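Long-range contacts in LacI family sugar-binding transcriptional regulator (Enterococcus faecalis V583, PDB 4RK0), which binds ribose between the two lobes of its sugar-binding domain and probably acts as a DNA-binding transcriptional regulator of the LacI family: residues I189-Y194 / P224-I229; K203-Y208 / S269-K274. All coordinates share one frame; numbering follows the deposited sequence.

Interaction 1 (I189-Y194 / P224-I229)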
ATOM      1  N   ILE A 189      -4.435   2.240 -12.594  1.00 24.53           N
ATOM      2  CA  ILE A 189      -4.781   3.006 -13.797  1.00 25.16           C
ATOM      3  C   ILE A 189      -6.218   3.531 -13.759  1.00 25.37           C
ATOM      4  O   ILE A 189      -6.479   4.675 -14.161  1.00 27.65           O
ATOM      5  CB  ILE A 189      -4.589   2.185 -15.074  1.00 23.60           C
ATOM      6  CG1 ILE A 189      -3.096   1.988 -15.286  1.00 24.41           C
ATOM      7  CG2 ILE A 189      -5.207   2.882 -16.275  1.00 29.88           C
ATOM      8  CD1 ILE A 189      -2.715   1.142 -16.496  1.00 25.60           C
ATOM      9  N   ALA A 190      -7.159   2.663 -13.389  1.00 26.23           N
ATOM     10  CA  ALA A 190      -8.552   3.031 -13.299  1.00 29.47           C
ATOM     11  C   ALA A 190      -8.775   4.213 -12.339  1.00 26.15           C
ATOM     12  O   ALA A 190      -9.592   5.104 -12.615  1.00 24.23           O
ATOM     13  CB  ALA A 190      -9.376   1.855 -12.797  1.00 29.09           C
ATOM     14  N   PHE A 191      -8.102   4.179 -11.202  1.00 23.91           N
ATOM     15  CA  PHE A 191      -8.221   5.311 -10.261  1.00 25.42           C
ATOM     16  C   PHE A 191      -7.737   6.607 -10.894  1.00 21.60           C
ATOM     17  O   PHE A 191      -8.317   7.702 -10.671  1.00 24.64           O
ATOM     18  CB  PHE A 191      -7.513   5.059  -8.927  1.00 25.32           C
ATOM     19  CG  PHE A 191      -7.971   3.824  -8.208  1.00 27.44           C
ATOM     20  CD1 PHE A 191      -9.273   3.330  -8.364  1.00 23.06           C
ATOM     21  CD2 PHE A 191      -7.089   3.139  -7.390  1.00 24.00           C
ATOM     22  CE1 PHE A 191      -9.683   2.173  -7.719  1.00 24.44           C
ATOM     23  CE2 PHE A 191      -7.491   1.982  -6.756  1.00 24.36           C
ATOM     24  CZ  PHE A 191      -8.791   1.504  -6.923  1.00 22.65           C
ATOM     25  N   GLY A 192      -6.727   6.506 -11.732  1.00 23.46           N
ATOM     26  CA  GLY A 192      -6.193   7.674 -12.436  1.00 26.70           C
ATOM     27  C   GLY A 192      -7.185   8.241 -13.412  1.00 30.47           C
ATOM     28  O   GLY A 192      -7.374   9.448 -13.483  1.00 24.31           O
ATOM     29  N   LEU A 193      -7.803   7.348 -14.176  1.00 24.44           N
ATOM     30  CA  LEU A 193      -8.939   7.677 -15.040  1.00 21.41           C
ATOM     31  C   LEU A 193     -10.049   8.403 -14.328  1.00 23.73           C
ATOM     32  O   LEU A 193     -10.522   9.461 -14.815  1.00 24.69           O
ATOM     33  CB  LEU A 193      -9.487   6.417 -15.727  1.00 26.89           C
ATOM     34  CG  LEU A 193      -8.497   5.662 -16.632  1.00 27.54           C
ATOM     35  CD1 LEU A 193      -9.126   4.382 -17.163  1.00 31.37           C
ATOM     36  CD2 LEU A 193      -8.074   6.523 -17.778  1.00 26.32           C
ATOM     37  N   TYR A 194     -10.477   7.848 -13.208  1.00 23.78           N
ATOM     38  CA  TYR A 194     -11.506   8.497 -12.372  1.00 27.27           C
ATOM     39  C   TYR A 194     -11.148   9.965 -12.107  1.00 31.77           C
ATOM     40  O   TYR A 194     -11.972  10.850 -12.310  1.00 31.68           O
ATOM     41  CB  TYR A 194     -11.664   7.806 -11.023  1.00 27.90           C
ATOM     42  CG  TYR A 194     -12.649   6.656 -10.945  1.00 23.58           C
ATOM     43  CD1 TYR A 194     -12.699   5.662 -11.928  1.00 28.95           C
ATOM     44  CD2 TYR A 194     -13.478   6.514  -9.833  1.00 22.29           C
ATOM     45  CE1 TYR A 194     -13.606   4.609 -11.843  1.00 24.67           C
ATOM     46  CE2 TYR A 194     -14.372   5.465  -9.723  1.00 25.32           C
ATOM     47  CZ  TYR A 194     -14.438   4.499 -10.729  1.00 24.41           C
ATOM     48  OH  TYR A 194     -15.357   3.475 -10.560  1.00 25.23           O
ATOM     49  N   PRO A 224     -17.962   6.053  -8.710  1.00 27.02           N
ATOM     50  CA  PRO A 224     -18.677   4.939  -8.106  1.00 28.89           C
ATOM     51  C   PRO A 224     -17.787   3.719  -7.812  1.00 25.75           C
ATOM     52  O   PRO A 224     -16.692   3.642  -8.357  1.00 28.56           O
ATOM     53  CB  PRO A 224     -19.703   4.584  -9.190  1.00 29.59           C
ATOM     54  CG  PRO A 224     -18.956   4.864 -10.446  1.00 28.50           C
ATOM     55  CD  PRO A 224     -18.041   6.041 -10.178  1.00 30.68           C
ATOM     56  N   PRO A 225     -18.268   2.758  -6.990  1.00 26.17           N
ATOM     57  CA  PRO A 225     -17.468   1.568  -6.740  1.00 23.89           C
ATOM     58  C   PRO A 225     -17.111   0.883  -8.066  1.00 26.53           C
ATOM     59  O   PRO A 225     -17.962   0.793  -8.981  1.00 26.79           O
ATOM     60  CB  PRO A 225     -18.341   0.716  -5.841  1.00 33.04           C
ATOM     61  CG  PRO A 225     -19.190   1.712  -5.125  1.00 30.23           C
ATOM     62  CD  PRO A 225     -19.395   2.868  -6.040  1.00 30.93           C
ATOM     63  N   LEU A 226     -15.861   0.435  -8.140  1.00 27.03           N
ATOM     64  CA  LEU A 226     -15.223   0.009  -9.402  1.00 26.30           C
ATOM     65  C   LEU A 226     -15.442  -1.496  -9.671  1.00 23.76           C
ATOM     66  O   LEU A 226     -15.092  -2.379  -8.852  1.00 25.23           O
ATOM     67  CB  LEU A 226     -13.718   0.347  -9.382  1.00 25.62           C
ATOM     68  CG  LEU A 226     -12.885  -0.130 -10.563  1.00 23.12           C
ATOM     69  CD1 LEU A 226     -13.321   0.575 -11.847  1.00 19.04           C
ATOM     70  CD2 LEU A 226     -11.408   0.114 -10.277  1.00 26.90           C
ATOM     71  N   THR A 227     -16.028  -1.738 -10.839  1.00 29.18           N
ATOM     72  CA  THR A 227     -16.212  -3.050 -11.426  1.00 22.89           C
ATOM     73  C   THR A 227     -14.858  -3.463 -11.895  1.00 27.64           C
ATOM     74  O   THR A 227     -14.146  -2.664 -12.537  1.00 24.44           O
ATOM     75  CB  THR A 227     -17.208  -2.973 -12.597  1.00 25.57           C
ATOM     76  OG1 THR A 227     -18.515  -2.668 -12.096  1.00 27.77           O
ATOM     77  CG2 THR A 227     -17.271  -4.306 -13.388  1.00 26.11           C
ATOM     78  N   THR A 228     -14.488  -4.704 -11.599  1.00 22.62           N
ATOM     79  CA  THR A 228     -13.112  -5.126 -11.787  1.00 19.38           C
ATOM     80  C   THR A 228     -12.991  -6.647 -11.879  1.00 26.39           C
ATOM     81  O   THR A 228     -13.949  -7.366 -11.652  1.00 31.42           O
ATOM     82  CB  THR A 228     -12.257  -4.610 -10.603  1.00 24.04           C
ATOM     83  OG1 THR A 228     -10.894  -4.770 -10.937  1.00 24.17           O
ATOM     84  CG2 THR A 228     -12.583  -5.320  -9.289  1.00 25.15           C
ATOM     85  N   ILE A 229     -11.820  -7.113 -12.267  1.00 28.68           N
ATOM     86  CA  ILE A 229     -11.496  -8.535 -12.257  1.00 18.30           C
ATOM     87  C   ILE A 229     -10.696  -8.825 -11.037  1.00 22.27           C
ATOM     88  O   ILE A 229      -9.651  -8.215 -10.844  1.00 26.82           O
ATOM     89  CB  ILE A 229     -10.650  -8.911 -13.491  1.00 24.12           C
ATOM     90  CG1 ILE A 229     -11.410  -8.642 -14.770  1.00 22.75           C
ATOM     91  CG2 ILE A 229     -10.252 -10.392 -13.409  1.00 36.54           C
ATOM     92  CD1 ILE A 229     -12.832  -9.145 -14.834  1.00 29.47           C
TER
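Two rings of helix 187-199 reach the chain at 224-229, and Leu226 meets both. The Tyr194 ring has Pro224 O at its edge, in the ring plane, while Leu226 CD1 approaches obliquely, 4.0 Å from Tyr194 CE1. Phe191 is also met at a slant: its CE1 lies 3.7 Å from Leu226 CD2. With CG anti to the backbone N (chi1 175°) Leu226 extends toward the helix, and its fork, set by chi2 65°, puts CD1 by Tyr194 and CD2 by Phe191 and Ala190 CB. The polar element is a short hydrogen bond from Tyr194 OH to Pro224 O, 2.6 Å long. The hydroxyl sits above the carbonyl plane, 28° out of it, rather than along a lone pair. Pro224, whose preceding peptide bond is cis, also lays its CD 3.7 Å from Tyr194 CE2, giving an acceptor for the hydroxyl and an apolar neighbour for the ring. Ile210 touches both Tyr194 and Leu226, and Met218 of the second subunit packs on Phe191. Helix 187-199, lying on the parallel sheet of the C-terminal lobe, thus packs against the segment running into strand 228-230, an edge of the mixed sheet, as the chain passes between lobes in the periplasmic-binding-protein-like fold of LacI regulators.

Interaction 2 (K203-Y208 / S269-K274)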
ATOM      1  N   LYS A 203     -18.852  11.977 -16.362  1.00 32.60           N
ATOM      2  CA  LYS A 203     -19.437  11.095 -15.398  1.00 27.36           C
ATOM      3  C   LYS A 203     -19.142   9.609 -15.676  1.00 24.78           C
ATOM      4  O   LYS A 203     -19.038   9.203 -16.814  1.00 32.39           O
ATOM      5  CB  LYS A 203     -20.944  11.295 -15.359  1.00 43.31           C
ATOM      6  CG  LYS A 203     -21.415  12.624 -14.787  1.00 52.60           C
ATOM      7  CD  LYS A 203     -22.937  12.614 -14.655  1.00 58.76           C
ATOM      8  CE  LYS A 203     -23.518  13.930 -14.161  1.00 90.47           C
ATOM      9  NZ  LYS A 203     -23.899  14.820 -15.290  1.00 86.60           N
ATOM     10  N   ILE A 204     -19.034   8.843 -14.605  1.00 27.14           N
ATOM     11  CA  ILE A 204     -18.911   7.395 -14.663  1.00 29.48           C
ATOM     12  C   ILE A 204     -20.079   6.818 -13.866  1.00 37.85           C
ATOM     13  O   ILE A 204     -20.181   7.080 -12.663  1.00 27.36           O
ATOM     14  CB  ILE A 204     -17.581   6.944 -14.022  1.00 28.51           C
ATOM     15  CG1 ILE A 204     -16.380   7.535 -14.748  1.00 33.24           C
ATOM     16  CG2 ILE A 204     -17.519   5.419 -13.903  1.00 29.62           C
ATOM     17  CD1 ILE A 204     -15.145   7.659 -13.858  1.00 41.18           C
ATOM     18  N   PRO A 205     -20.943   5.991 -14.465  1.00 34.61           N
ATOM     19  CA  PRO A 205     -20.791   5.399 -15.816  1.00 28.57           C
ATOM     20  C   PRO A 205     -21.580   6.120 -16.895  1.00 39.93           C
ATOM     21  O   PRO A 205     -21.636   5.630 -18.026  1.00 34.51           O
ATOM     22  CB  PRO A 205     -21.380   4.010 -15.618  1.00 28.19           C
ATOM     23  CG  PRO A 205     -22.479   4.223 -14.619  1.00 30.60           C
ATOM     24  CD  PRO A 205     -21.944   5.255 -13.671  1.00 31.04           C
ATOM     25  N   GLU A 206     -22.185   7.268 -16.573  1.00 30.59           N
ATOM     26  CA  GLU A 206     -23.048   7.953 -17.553  1.00 36.57           C
ATOM     27  C   GLU A 206     -22.314   8.354 -18.822  1.00 42.68           C
ATOM     28  O   GLU A 206     -22.895   8.244 -19.912  1.00 33.98           O
ATOM     29  CB  GLU A 206     -23.749   9.191 -16.966  1.00 36.41           C
ATOM     30  CG  GLU A 206     -24.852   8.877 -15.978  1.00 41.07           C
ATOM     31  CD  GLU A 206     -24.345   8.489 -14.592  1.00 47.14           C
ATOM     32  OE1 GLU A 206     -23.120   8.567 -14.319  1.00 38.57           O
ATOM     33  OE2 GLU A 206     -25.192   8.101 -13.762  1.00 57.38           O
ATOM     34  N   ASP A 207     -21.081   8.857 -18.699  1.00 27.97           N
ATOM     35  CA  ASP A 207     -20.269   9.186 -19.872  1.00 32.83           C
ATOM     36  C   ASP A 207     -19.314   8.064 -20.276  1.00 43.14           C
ATOM     37  O   ASP A 207     -19.144   7.805 -21.463  1.00 29.68           O
ATOM     38  CB  ASP A 207     -19.466  10.470 -19.664  1.00 34.53           C
ATOM     39  CG  ASP A 207     -20.358  11.685 -19.519  1.00 56.84           C
ATOM     40  OD1 ASP A 207     -21.390  11.734 -20.213  1.00 40.63           O
ATOM     41  OD2 ASP A 207     -20.055  12.576 -18.698  1.00 33.83           O
ATOM     42  N   TYR A 208     -18.660   7.438 -19.296  1.00 30.92           N
ATOM     43  CA  TYR A 208     -17.754   6.337 -19.580  1.00 30.65           C
ATOM     44  C   TYR A 208     -17.957   5.214 -18.606  1.00 33.20           C
ATOM     45  O   TYR A 208     -18.074   5.438 -17.418  1.00 33.46           O
ATOM     46  CB  TYR A 208     -16.308   6.767 -19.495  1.00 30.32           C
ATOM     47  CG  TYR A 208     -15.890   7.748 -20.543  1.00 31.87           C
ATOM     48  CD1 TYR A 208     -16.012   9.111 -20.324  1.00 35.14           C
ATOM     49  CD2 TYR A 208     -15.357   7.324 -21.755  1.00 29.05           C
ATOM     50  CE1 TYR A 208     -15.633  10.028 -21.291  1.00 34.43           C
ATOM     51  CE2 TYR A 208     -14.957   8.239 -22.718  1.00 36.41           C
ATOM     52  CZ  TYR A 208     -15.087   9.595 -22.471  1.00 33.89           C
ATOM     53  OH  TYR A 208     -14.709  10.519 -23.413  1.00 42.66           O
ATOM     54  N   SER A 269     -19.466   0.882 -11.836  1.00 25.69           N
ATOM     55  CA  SER A 269     -18.734   1.751 -12.759  1.00 27.42           C
ATOM     56  C   SER A 269     -18.994   1.486 -14.251  1.00 32.91           C
ATOM     57  O   SER A 269     -18.405   2.120 -15.087  1.00 23.31           O
ATOM     58  CB  SER A 269     -17.229   1.671 -12.441  1.00 26.07           C
ATOM     59  OG  SER A 269     -16.696   0.412 -12.797  1.00 24.18           O
ATOM     60  N   THR A 270     -19.866   0.541 -14.559  1.00 30.45           N
ATOM     61  CA  THR A 270     -20.351   0.372 -15.928  1.00 24.44           C
ATOM     62  C   THR A 270     -21.857   0.464 -16.023  1.00 31.26           C
ATOM     63  O   THR A 270     -22.569   0.237 -15.051  1.00 32.40           O
ATOM     64  CB  THR A 270     -19.916  -1.001 -16.513  1.00 26.88           C
ATOM     65  OG1 THR A 270     -20.647  -2.064 -15.878  1.00 30.15           O
ATOM     66  CG2 THR A 270     -18.422  -1.230 -16.311  1.00 32.85           C
ATOM     67  N   ALA A 271     -22.340   0.771 -17.223  1.00 31.76           N
ATOM     68  CA  ALA A 271     -23.751   0.781 -17.488  1.00 24.37           C
ATOM     69  C   ALA A 271     -24.046   0.465 -18.954  1.00 31.56           C
ATOM     70  O   ALA A 271     -23.208   0.691 -19.823  1.00 28.39           O
ATOM     71  CB  ALA A 271     -24.376   2.136 -17.105  1.00 38.41           C
ATOM     72  N   PRO A 272     -25.255  -0.047 -19.234  1.00 32.62           N
ATOM     73  CA  PRO A 272     -25.531  -0.358 -20.645  1.00 32.04           C
ATOM     74  C   PRO A 272     -25.534   0.875 -21.499  1.00 31.66           C
ATOM     75  O   PRO A 272     -26.068   1.923 -21.112  1.00 38.37           O
ATOM     76  CB  PRO A 272     -26.904  -1.061 -20.618  1.00 37.66           C
ATOM     77  CG  PRO A 272     -27.177  -1.407 -19.207  1.00 41.51           C
ATOM     78  CD  PRO A 272     -26.281  -0.575 -18.321  1.00 35.36           C
ATOM     79  N   LEU A 273     -24.916   0.788 -22.664  1.00 31.94           N
ATOM     80  CA  LEU A 273     -24.963   1.914 -23.589  1.00 42.22           C
ATOM     81  C   LEU A 273     -26.412   2.129 -24.017  1.00 58.99           C
ATOM     82  O   LEU A 273     -27.075   1.188 -24.470  1.00 45.82           O
ATOM     83  CB  LEU A 273     -24.110   1.672 -24.827  1.00 35.68           C
ATOM     84  CG  LEU A 273     -23.045   2.691 -25.228  1.00 59.80           C
ATOM     85  CD1 LEU A 273     -22.890   2.615 -26.739  1.00 55.43           C
ATOM     86  CD2 LEU A 273     -23.348   4.116 -24.774  1.00 49.17           C
ATOM     87  N   LYS A 274     -26.884   3.364 -23.857  1.00 61.45           N
ATOM     88  CA  LYS A 274     -28.288   3.715 -24.074  1.00116.90           C
ATOM     89  C   LYS A 274     -28.443   4.462 -25.392  1.00 91.86           C
ATOM     90  O   LYS A 274     -27.553   4.422 -26.242  1.00 72.53           O
ATOM     91  CB  LYS A 274     -28.803   4.578 -22.914  1.00 68.91           C
TER
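Van der Waals contacts, largely of side-chain carbons against backbone, carry this meeting of two irregular segments, and Pro205 is at its centre. The CA atoms of Pro205 and Thr270 come within 5.0 Å, close enough for the proline ring to lie on the backbone of 269-271. Its CB rests 3.6 Å from Thr270 C, and its CG meets the methyl of Ala271 at 3.8 Å. Beside it Ile204 uses one branch alone: CG2, anti to the backbone N, approaches Ser269 O at 3.6 Å, and the same methyl lies 4.0 Å from Ser269 CB. The peptide between Ile204 and Pro205 is cis, which bends the chain sharply here.

The hydrogen bonds lie within 203-208 or run to third parties. Lys203 O takes two backbone donors, Asp207 N at 2.8 Å and Tyr208 N at 3.1 Å, closing the turn. Lys203 N returns the grip from the same residue, giving a nearly straight bond (174°) to Asp207 OD2, 2.7 Å away, and meeting the carboxylate from above its plane. On the other segment, Ser269 OG bonds to Ile210 O, Thr270 OG1 to His119 and Gln123, and Ala271 N to Ser209 OG.

The turn 203-208 is thus braced by bonds of its own, the tail by bonds to its surroundings, and the two meet through proline ring, methyls and peptide groups. The fit therefore appears to rest on shape, with the cis-proline turn set against the C-terminal tail rather than joined to it by directed bonds.

How the interactions relate
Interaction 1 is buried and includes a tyrosine-to-carbonyl hydrogen bond; interaction 2, some 12 Å away between centres, is partly buried, farther from the chain's centre, and without a hydrogen bond between its segments. Their segments alternate along the sequence, and both lie against strand 209-211, where Ile210 touches Tyr194, Leu226 and Ile204. Ser269 joins them most directly: its OG is 3.0 Å from Thr227 N, a probable hydrogen bond, and its CB packs 3.2 Å from Tyr194 OH. Pro224 CG also packs on Ile204 O. A helix and the approach to a strand thus make the inner contact, a turn and the C-terminal tail the outer one.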